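Local coordinates for protein beta-glycosidase (Bacteroides caccae, PDB 6T2R) that probably cuts mucin O-glycan chains internally as an endo-acting beta-galactosidase of glycoside hydrolase family 16, helping a gut bacterium begin mucin breakdown, at residues Gly108-Arg113 / Ile126-Tyr131; Ser198-Val203 / Asn208-Arg213. One frame throughout, in Å; residues are numbered along the deposited sequence.

Contact 1 of 2, residues Gly108-Arg113 / Ile126-Tyr131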
ATOM      1  N   GLY A 108     -10.469 -10.322   1.633  1.00 24.43           N
ATOM      2  CA  GLY A 108      -9.929 -10.637   2.960  1.00 24.84           C
ATOM      3  C   GLY A 108      -9.294  -9.424   3.615  1.00 24.07           C
ATOM      4  O   GLY A 108      -9.627  -8.273   3.237  1.00 24.30           O
ATOM      5  N   ARG A 109      -8.427  -9.694   4.593  1.00 26.46           N
ATOM      6  CA  ARG A 109      -7.737  -8.695   5.447  1.00 26.93           C
ATOM      7  C   ARG A 109      -6.288  -8.675   4.987  1.00 25.14           C
ATOM      8  O   ARG A 109      -5.670  -9.729   4.974  1.00 27.13           O
ATOM      9  CB  ARG A 109      -7.880  -9.087   6.921  1.00 28.06           C
ATOM     10  CG  ARG A 109      -6.833  -8.502   7.857  1.00 29.14           C
ATOM     11  CD  ARG A 109      -7.209  -8.610   9.328  1.00 29.76           C
ATOM     12  NE  ARG A 109      -8.420  -7.890   9.674  1.00 28.91           N
ATOM     13  CZ  ARG A 109      -8.976  -7.878  10.878  1.00 30.52           C
ATOM     14  NH1 ARG A 109      -8.416  -8.548  11.862  1.00 31.34           N
ATOM     15  NH2 ARG A 109     -10.083  -7.193  11.103  1.00 27.75           N
ATOM     16  N   ILE A 110      -5.797  -7.537   4.542  1.00 24.13           N
ATOM     17  CA  ILE A 110      -4.362  -7.359   4.206  1.00 22.75           C
ATOM     18  C   ILE A 110      -3.761  -6.500   5.296  1.00 24.88           C
ATOM     19  O   ILE A 110      -4.321  -5.396   5.546  1.00 24.55           O
ATOM     20  CB  ILE A 110      -4.215  -6.746   2.810  1.00 23.88           C
ATOM     21  CG1 ILE A 110      -4.962  -7.587   1.778  1.00 26.62           C
ATOM     22  CG2 ILE A 110      -2.758  -6.644   2.462  1.00 25.09           C
ATOM     23  CD1 ILE A 110      -4.886  -7.059   0.365  1.00 25.39           C
ATOM     24  N   GLU A 111      -2.684  -6.968   5.920  1.00 23.22           N
ATOM     25  CA  GLU A 111      -2.013  -6.188   6.989  1.00 28.45           C
ATOM     26  C   GLU A 111      -0.523  -6.171   6.699  1.00 29.55           C
ATOM     27  O   GLU A 111       0.035  -7.207   6.210  1.00 28.91           O
ATOM     28  CB  GLU A 111      -2.188  -6.742   8.402  1.00 28.25           C
ATOM     29  CG  GLU A 111      -3.611  -6.759   8.897  1.00 29.33           C
ATOM     30  CD  GLU A 111      -3.754  -7.432  10.262  1.00 31.16           C
ATOM     31  OE1 GLU A 111      -2.928  -8.268  10.574  1.00 29.90           O
ATOM     32  OE2 GLU A 111      -4.694  -7.100  11.007  1.00 34.83           O
ATOM     33  N   VAL A 112       0.075  -5.016   6.952  1.00 29.09           N
ATOM     34  CA  VAL A 112       1.538  -4.820   6.783  1.00 27.26           C
ATOM     35  C   VAL A 112       2.050  -4.151   8.050  1.00 24.28           C
ATOM     36  O   VAL A 112       1.476  -3.081   8.457  1.00 26.40           O
ATOM     37  CB  VAL A 112       1.846  -3.995   5.516  1.00 24.98           C
ATOM     38  CG1 VAL A 112       3.341  -3.770   5.332  1.00 26.50           C
ATOM     39  CG2 VAL A 112       1.249  -4.652   4.285  1.00 26.70           C
ATOM     40  N   ARG A 113       3.120  -4.699   8.610  1.00 26.24           N
ATOM     41  CA  ARG A 113       3.742  -4.126   9.826  1.00 24.79           C
ATOM     42  C   ARG A 113       5.043  -3.434   9.403  1.00 25.39           C
ATOM     43  O   ARG A 113       5.934  -4.091   8.785  1.00 27.26           O
ATOM     44  CB  ARG A 113       3.898  -5.207  10.903  1.00 25.68           C
ATOM     45  CG  ARG A 113       4.614  -4.687  12.142  1.00 26.86           C
ATOM     46  CD  ARG A 113       4.709  -5.725  13.240  1.00 31.69           C
ATOM     47  NE  ARG A 113       4.952  -5.106  14.538  1.00 31.21           N
ATOM     48  CZ  ARG A 113       6.116  -5.140  15.195  1.00 32.18           C
ATOM     49  NH1 ARG A 113       7.182  -5.717  14.666  1.00 32.39           N
ATOM     50  NH2 ARG A 113       6.225  -4.533  16.356  1.00 29.97           N
ATOM     51  N   ILE A 126       1.531   2.128   1.297  1.00 25.07           N
ATOM     52  CA  ILE A 126       1.136   0.693   1.205  1.00 22.12           C
ATOM     53  C   ILE A 126      -0.249   0.695   0.570  1.00 23.40           C
ATOM     54  O   ILE A 126      -1.152   1.351   1.108  1.00 22.45           O
ATOM     55  CB  ILE A 126       1.129   0.043   2.603  1.00 22.86           C
ATOM     56  CG1 ILE A 126       2.501   0.149   3.274  1.00 21.08           C
ATOM     57  CG2 ILE A 126       0.623  -1.386   2.522  1.00 23.84           C
ATOM     58  CD1 ILE A 126       2.548  -0.177   4.757  1.00 21.76           C
ATOM     59  N   TRP A 127      -0.438  -0.006  -0.534  1.00 23.76           N
ATOM     60  CA  TRP A 127      -1.671   0.206  -1.302  1.00 22.23           C
ATOM     61  C   TRP A 127      -1.884  -0.911  -2.296  1.00 22.13           C
ATOM     62  O   TRP A 127      -0.928  -1.690  -2.546  1.00 23.97           O
ATOM     63  CB  TRP A 127      -1.617   1.590  -1.942  1.00 23.26           C
ATOM     64  CG  TRP A 127      -0.485   1.885  -2.877  1.00 25.27           C
ATOM     65  CD1 TRP A 127       0.862   1.901  -2.624  1.00 25.48           C
ATOM     66  CD2 TRP A 127      -0.636   2.401  -4.217  1.00 24.74           C
ATOM     67  NE1 TRP A 127       1.551   2.339  -3.731  1.00 23.51           N
ATOM     68  CE2 TRP A 127       0.661   2.642  -4.718  1.00 22.66           C
ATOM     69  CE3 TRP A 127      -1.749   2.654  -5.039  1.00 25.30           C
ATOM     70  CZ2 TRP A 127       0.873   3.132  -5.995  1.00 23.76           C
ATOM     71  CZ3 TRP A 127      -1.542   3.136  -6.314  1.00 24.31           C
ATOM     72  CH2 TRP A 127      -0.243   3.372  -6.770  1.00 27.41           C
ATOM     73  N   THR A 128      -3.110  -0.990  -2.809  1.00 24.07           N
ATOM     74  CA  THR A 128      -3.514  -2.018  -3.778  1.00 24.14           C
ATOM     75  C   THR A 128      -4.241  -1.403  -4.972  1.00 24.52           C
ATOM     76  O   THR A 128      -4.904  -0.373  -4.839  1.00 23.60           O
ATOM     77  CB  THR A 128      -4.367  -3.110  -3.129  1.00 25.04           C
ATOM     78  OG1 THR A 128      -5.692  -2.601  -2.954  1.00 23.07           O
ATOM     79  CG2 THR A 128      -3.740  -3.619  -1.849  1.00 23.93           C
ATOM     80  N   LEU A 129      -4.052  -2.083  -6.098  1.00 24.55           N
ATOM     81  CA  LEU A 129      -4.601  -1.816  -7.443  1.00 24.30           C
ATOM     82  C   LEU A 129      -5.174  -3.126  -7.965  1.00 24.62           C
ATOM     83  O   LEU A 129      -4.836  -4.179  -7.448  1.00 23.93           O
ATOM     84  CB  LEU A 129      -3.472  -1.286  -8.333  1.00 24.72           C
ATOM     85  CG  LEU A 129      -3.057   0.156  -8.040  1.00 24.15           C
ATOM     86  CD1 LEU A 129      -1.947   0.563  -8.965  1.00 23.57           C
ATOM     87  CD2 LEU A 129      -4.246   1.108  -8.146  1.00 23.00           C
ATOM     88  N   PRO A 130      -6.075  -3.095  -8.970  1.00 24.94           N
ATOM     89  CA  PRO A 130      -6.579  -4.322  -9.582  1.00 24.57           C
ATOM     90  C   PRO A 130      -5.460  -5.181 -10.162  1.00 23.33           C
ATOM     91  O   PRO A 130      -4.595  -4.663 -10.864  1.00 21.73           O
ATOM     92  CB  PRO A 130      -7.545  -3.835 -10.675  1.00 28.97           C
ATOM     93  CG  PRO A 130      -7.912  -2.426 -10.213  1.00 27.30           C
ATOM     94  CD  PRO A 130      -6.667  -1.888  -9.547  1.00 24.22           C
ATOM     95  N   TYR A 131      -5.493  -6.470  -9.803  1.00 23.94           N
ATOM     96  CA  TYR A 131      -4.549  -7.512 -10.267  1.00 24.81           C
ATOM     97  C   TYR A 131      -4.665  -7.635 -11.785  1.00 23.74           C
ATOM     98  O   TYR A 131      -3.642  -7.741 -12.461  1.00 24.75           O
ATOM     99  CB  TYR A 131      -4.852  -8.873  -9.630  1.00 25.72           C
ATOM    100  CG  TYR A 131      -3.795  -9.887  -9.974  1.00 27.64           C
ATOM    101  CD1 TYR A 131      -2.584  -9.920  -9.283  1.00 27.35           C
ATOM    102  CD2 TYR A 131      -3.982 -10.740 -11.050  1.00 25.89           C
ATOM    103  CE1 TYR A 131      -1.581 -10.797  -9.649  1.00 29.67           C
ATOM    104  CE2 TYR A 131      -3.012 -11.655 -11.399  1.00 30.76           C
ATOM    105  CZ  TYR A 131      -1.807 -11.676 -10.705  1.00 32.06           C
ATOM    106  OH  TYR A 131      -0.845 -12.555 -11.114  1.00 31.81           O
TER

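Contact 2 of 2, residues Ser198-Val203 / Asn208-Arg213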
ATOM      1  N   SER A 198     -18.544  -3.079   1.767  1.00 24.98           N
ATOM      2  CA  SER A 198     -17.731  -2.097   2.529  1.00 26.31           C
ATOM      3  C   SER A 198     -16.264  -2.499   2.597  1.00 26.50           C
ATOM      4  O   SER A 198     -15.952  -3.715   2.596  1.00 25.59           O
ATOM      5  CB  SER A 198     -18.256  -1.919   3.917  1.00 26.72           C
ATOM      6  OG  SER A 198     -18.195  -3.172   4.597  1.00 30.80           O
ATOM      7  N   LEU A 199     -15.408  -1.488   2.731  1.00 26.64           N
ATOM      8  CA  LEU A 199     -14.001  -1.649   3.140  1.00 25.75           C
ATOM      9  C   LEU A 199     -13.885  -1.098   4.564  1.00 28.02           C
ATOM     10  O   LEU A 199     -14.510  -0.070   4.820  1.00 28.58           O
ATOM     11  CB  LEU A 199     -13.065  -0.901   2.187  1.00 25.23           C
ATOM     12  CG  LEU A 199     -13.156  -1.228   0.696  1.00 26.61           C
ATOM     13  CD1 LEU A 199     -12.021  -0.516  -0.058  1.00 25.29           C
ATOM     14  CD2 LEU A 199     -13.139  -2.732   0.425  1.00 26.43           C
ATOM     15  N   VAL A 200     -13.113  -1.751   5.437  1.00 27.82           N
ATOM     16  CA  VAL A 200     -12.840  -1.262   6.823  1.00 26.65           C
ATOM     17  C   VAL A 200     -11.326  -1.152   7.015  1.00 26.73           C
ATOM     18  O   VAL A 200     -10.646  -2.186   6.856  1.00 23.69           O
ATOM     19  CB  VAL A 200     -13.433  -2.183   7.898  1.00 26.80           C
ATOM     20  CG1 VAL A 200     -13.221  -1.583   9.275  1.00 27.53           C
ATOM     21  CG2 VAL A 200     -14.910  -2.510   7.643  1.00 27.77           C
ATOM     22  N   PHE A 201     -10.854   0.061   7.338  1.00 25.69           N
ATOM     23  CA  PHE A 201      -9.423   0.419   7.522  1.00 25.91           C
ATOM     24  C   PHE A 201      -9.074   0.399   9.004  1.00 26.09           C
ATOM     25  O   PHE A 201      -9.859   0.903   9.802  1.00 26.16           O
ATOM     26  CB  PHE A 201      -9.145   1.790   6.920  1.00 26.50           C
ATOM     27  CG  PHE A 201      -9.218   1.808   5.412  1.00 25.59           C
ATOM     28  CD1 PHE A 201      -8.109   1.503   4.625  1.00 27.52           C
ATOM     29  CD2 PHE A 201     -10.398   2.131   4.775  1.00 24.70           C
ATOM     30  CE1 PHE A 201      -8.185   1.520   3.234  1.00 25.01           C
ATOM     31  CE2 PHE A 201     -10.472   2.157   3.388  1.00 23.79           C
ATOM     32  CZ  PHE A 201      -9.373   1.870   2.620  1.00 24.04           C
ATOM     33  N   HIS A 202      -7.931  -0.184   9.332  1.00 25.45           N
ATOM     34  CA  HIS A 202      -7.426  -0.329  10.711  1.00 27.71           C
ATOM     35  C   HIS A 202      -5.977   0.122  10.716  1.00 29.12           C
ATOM     36  O   HIS A 202      -5.287  -0.078   9.707  1.00 27.77           O
ATOM     37  CB  HIS A 202      -7.535  -1.778  11.221  1.00 27.51           C
ATOM     38  CG  HIS A 202      -8.930  -2.284  11.328  1.00 29.62           C
ATOM     39  ND1 HIS A 202      -9.509  -3.060  10.341  1.00 34.45           N
ATOM     40  CD2 HIS A 202      -9.879  -2.091  12.279  1.00 30.41           C
ATOM     41  CE1 HIS A 202     -10.747  -3.360  10.706  1.00 39.16           C
ATOM     42  NE2 HIS A 202     -11.007  -2.755  11.895  1.00 29.28           N
ATOM     43  N   VAL A 203      -5.592   0.764  11.812  1.00 29.34           N
ATOM     44  CA  VAL A 203      -4.185   0.937  12.255  1.00 29.17           C
ATOM     45  C   VAL A 203      -4.082   0.318  13.661  1.00 29.78           C
ATOM     46  O   VAL A 203      -4.929   0.673  14.517  1.00 27.55           O
ATOM     47  CB  VAL A 203      -3.804   2.428  12.221  1.00 26.03           C
ATOM     48  CG1 VAL A 203      -2.430   2.654  12.774  1.00 25.89           C
ATOM     49  CG2 VAL A 203      -3.899   2.988  10.812  1.00 28.07           C
ATOM     50  N   ASN A 208     -10.188   2.905  11.749  1.00 24.33           N
ATOM     51  CA  ASN A 208     -10.016   4.289  11.251  1.00 25.76           C
ATOM     52  C   ASN A 208     -11.373   4.720  10.687  1.00 25.65           C
ATOM     53  O   ASN A 208     -11.956   5.662  11.190  1.00 22.62           O
ATOM     54  CB  ASN A 208      -8.891   4.411  10.213  1.00 25.92           C
ATOM     55  CG  ASN A 208      -8.666   5.841   9.749  1.00 26.40           C
ATOM     56  OD1 ASN A 208      -9.405   6.723  10.147  1.00 29.51           O
ATOM     57  ND2 ASN A 208      -7.697   6.086   8.874  1.00 26.65           N
ATOM     58  N   PHE A 209     -11.834   4.073   9.632  1.00 25.48           N
ATOM     59  CA  PHE A 209     -13.092   4.461   8.973  1.00 27.00           C
ATOM     60  C   PHE A 209     -13.537   3.321   8.084  1.00 27.04           C
ATOM     61  O   PHE A 209     -12.720   2.380   7.870  1.00 27.69           O
ATOM     62  CB  PHE A 209     -12.956   5.765   8.193  1.00 24.62           C
ATOM     63  CG  PHE A 209     -12.419   5.641   6.792  1.00 24.16           C
ATOM     64  CD1 PHE A 209     -11.067   5.444   6.568  1.00 23.60           C
ATOM     65  CD2 PHE A 209     -13.241   5.853   5.701  1.00 25.74           C
ATOM     66  CE1 PHE A 209     -10.572   5.407   5.278  1.00 25.68           C
ATOM     67  CE2 PHE A 209     -12.745   5.807   4.401  1.00 26.48           C
ATOM     68  CZ  PHE A 209     -11.408   5.581   4.192  1.00 27.43           C
ATOM     69  N   VAL A 210     -14.803   3.422   7.659  1.00 25.29           N
ATOM     70  CA  VAL A 210     -15.507   2.440   6.795  1.00 26.18           C
ATOM     71  C   VAL A 210     -15.757   3.159   5.466  1.00 24.51           C
ATOM     72  O   VAL A 210     -16.212   4.283   5.495  1.00 24.37           O
ATOM     73  CB  VAL A 210     -16.816   1.932   7.452  1.00 25.61           C
ATOM     74  CG1 VAL A 210     -17.587   0.961   6.560  1.00 24.35           C
ATOM     75  CG2 VAL A 210     -16.578   1.294   8.809  1.00 25.78           C
ATOM     76  N   TYR A 211     -15.430   2.554   4.337  1.00 23.98           N
ATOM     77  CA  TYR A 211     -15.921   3.043   3.035  1.00 24.42           C
ATOM     78  C   TYR A 211     -17.057   2.129   2.608  1.00 23.95           C
ATOM     79  O   TYR A 211     -16.805   0.968   2.301  1.00 24.84           O
ATOM     80  CB  TYR A 211     -14.848   3.124   1.952  1.00 24.58           C
ATOM     81  CG  TYR A 211     -15.340   3.936   0.785  1.00 22.83           C
ATOM     82  CD1 TYR A 211     -15.420   5.315   0.887  1.00 22.63           C
ATOM     83  CD2 TYR A 211     -15.825   3.330  -0.360  1.00 22.69           C
ATOM     84  CE1 TYR A 211     -15.902   6.079  -0.166  1.00 23.75           C
ATOM     85  CE2 TYR A 211     -16.331   4.073  -1.416  1.00 23.43           C
ATOM     86  CZ  TYR A 211     -16.362   5.462  -1.323  1.00 24.13           C
ATOM     87  OH  TYR A 211     -16.843   6.243  -2.346  1.00 20.30           O
ATOM     88  N   PRO A 212     -18.310   2.634   2.615  1.00 23.62           N
ATOM     89  CA  PRO A 212     -19.480   1.847   2.253  1.00 21.64           C
ATOM     90  C   PRO A 212     -19.771   1.811   0.748  1.00 23.84           C
ATOM     91  O   PRO A 212     -19.534   2.791   0.070  1.00 23.45           O
ATOM     92  CB  PRO A 212     -20.604   2.566   3.007  1.00 21.13           C
ATOM     93  CG  PRO A 212     -20.201   4.025   2.946  1.00 22.67           C
ATOM     94  CD  PRO A 212     -18.682   4.011   3.034  1.00 23.02           C
ATOM     95  N   ARG A 213     -20.310   0.667   0.294  1.00 25.18           N
ATOM     96  CA  ARG A 213     -21.077   0.536  -0.957  1.00 24.79           C
ATOM     97  C   ARG A 213     -22.473   1.105  -0.715  1.00 27.52           C
ATOM     98  O   ARG A 213     -23.265   0.471   0.053  1.00 26.20           O
ATOM     99  CB  ARG A 213     -21.166  -0.918  -1.422  1.00 26.25           C
ATOM    100  CG  ARG A 213     -21.812  -1.064  -2.798  1.00 27.33           C
ATOM    101  CD  ARG A 213     -22.174  -2.483  -3.197  1.00 32.16           C
ATOM    102  NE  ARG A 213     -21.057  -3.425  -3.301  1.00 37.78           N
ATOM    103  CZ  ARG A 213     -20.277  -3.680  -4.394  1.00 46.83           C
ATOM    104  NH1 ARG A 213     -20.439  -3.035  -5.549  1.00 43.06           N
ATOM    105  NH2 ARG A 213     -19.297  -4.591  -4.309  1.00 46.01           N
TER

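Contact 1 of 2, residues Gly108-Arg113 / Ile126-Tyr131
Val112 holds CG1 trans to its backbone N (chi1 179°), and Ile126 swings CG1 to the side of its own N (chi1 -58°) before running on extended (chi2 167°), which carries CD1 onto Val112 CG1 and leaves CG2 to meet the valine's other methyl; the two side chains reach toward each other tip to tip. CG1 of Val112 touches CD1 of Ile126 at 3.7 Å, while CG2 of Val112 lies 3.8 Å from CG2 of Ile126. CD1 of Ile126 also comes within 4.0 Å of Val112 CB, so both branches of the isoleucine engage the valine fork. The second pair is thinner: CD1 at the end of extended Ile110 approaches the methyl CG2 of Thr128 at 4.2 Å. Thr128 thus offers its carbon branch to this apolar layer, and its hydroxyl OG1 is hydrogen-bonded to OE1 of Gln228. The CA atoms of Val112 and Ile126 stand 7.9 Å apart, too far for neighbouring strands of a sheet, and the link consists of side-chain packing alone. This is the interior of the beta-jelly roll sandwich of glycoside hydrolase family 16, met here between its two sheets. Strand 108-116 pairs with strands 187-195 and 251-263 on one side of the core; strand 125-130 pairs with 143-145 and 228-233 on the other. The gap is wider at the second pair, where CA of Ile110 and CA of Thr128 are 9.6 Å apart. On the far side of its strand, Trp127 packs on Glu143 and Asp145, which fit the family's Glu-x-Asp-x-x-Glu active-site signature, and hydrogen-bonds through NE1 to Asp233 OD1. Glu111 and Arg113 point away from Ile126-Tyr131, and Arg113 forms a salt bridge with Asp256.

Contact 2 of 2, residues Ser198-Val203 / Asn208-Arg213
The antiparallel hairpin of strands 198-203 and 206-212 carries this contact. Leu199 and Tyr211 form a hydrogen-bonded pair, with Leu199 N giving to Tyr211 O at 2.9 Å and Tyr211 N to Leu199 O at 2.8 Å. Further along, Phe201 N donates almost straight to Phe209 O (3.0 Å, 173° at the hydrogen), whereas Phe201 O receives Asn208 N at 2.8 Å. Phe201 therefore faces two consecutive residues, as in a classic beta bulge. Phe201 and Phe209 lie side by side and point the same way. Their ring planes are only 6° apart but slid so far that they barely overlap; the centroids are 4.8 Å apart, and CD2 of Phe201 meets CE1 of Phe209 obliquely at 3.3 Å. Phe209 reaches this place with CG lodged between its backbone N and carbonyl carbon (chi1 85°). Its carbonyl O sits in plane at the edge of the Phe201 ring. Leu199 and Tyr211 share this face and both touch Val160, while Asn208 ND2 is held by Asn178 O and Gln158 OE1. The other face bears Ser198, Val200, Val210 and Pro212; there CG2 of Val200 meets CG2 of Val210 at 4.3 Å. Strand 198-203 pairs on its other edge with 187-195, the Phe201 and Phe209 face packs on strands 155-161 and 177-181, and the Val200 and Val210 face is more open: a bulged hairpin in one sheet of the family 16 jelly roll, covering the other.

How the contacts relate
Contact 1 comes first along the chain: strand 108-116 leads through a short connection to strand 125-130, and their side chains close that loop across the sandwich core. The chain then builds strands 143-145, 155-161 and 177-181 before strand 187-195 returns to pair with 108-116. Contact 2 opens after this, closing the hairpin whose short turn joins strand 198-203 to strand 206-212; the two contacts are in series, neither nested nor crossed. Strand 187-195 lies between 108-116 and 198-203 and pairs with both, so 108-113 and the hairpin belong to one sheet, with 126-131 across the core. Their centres are 13 Å apart, and the contacts touch directly where Arg109 NH2 packs 3.9 Å from His202 CE1.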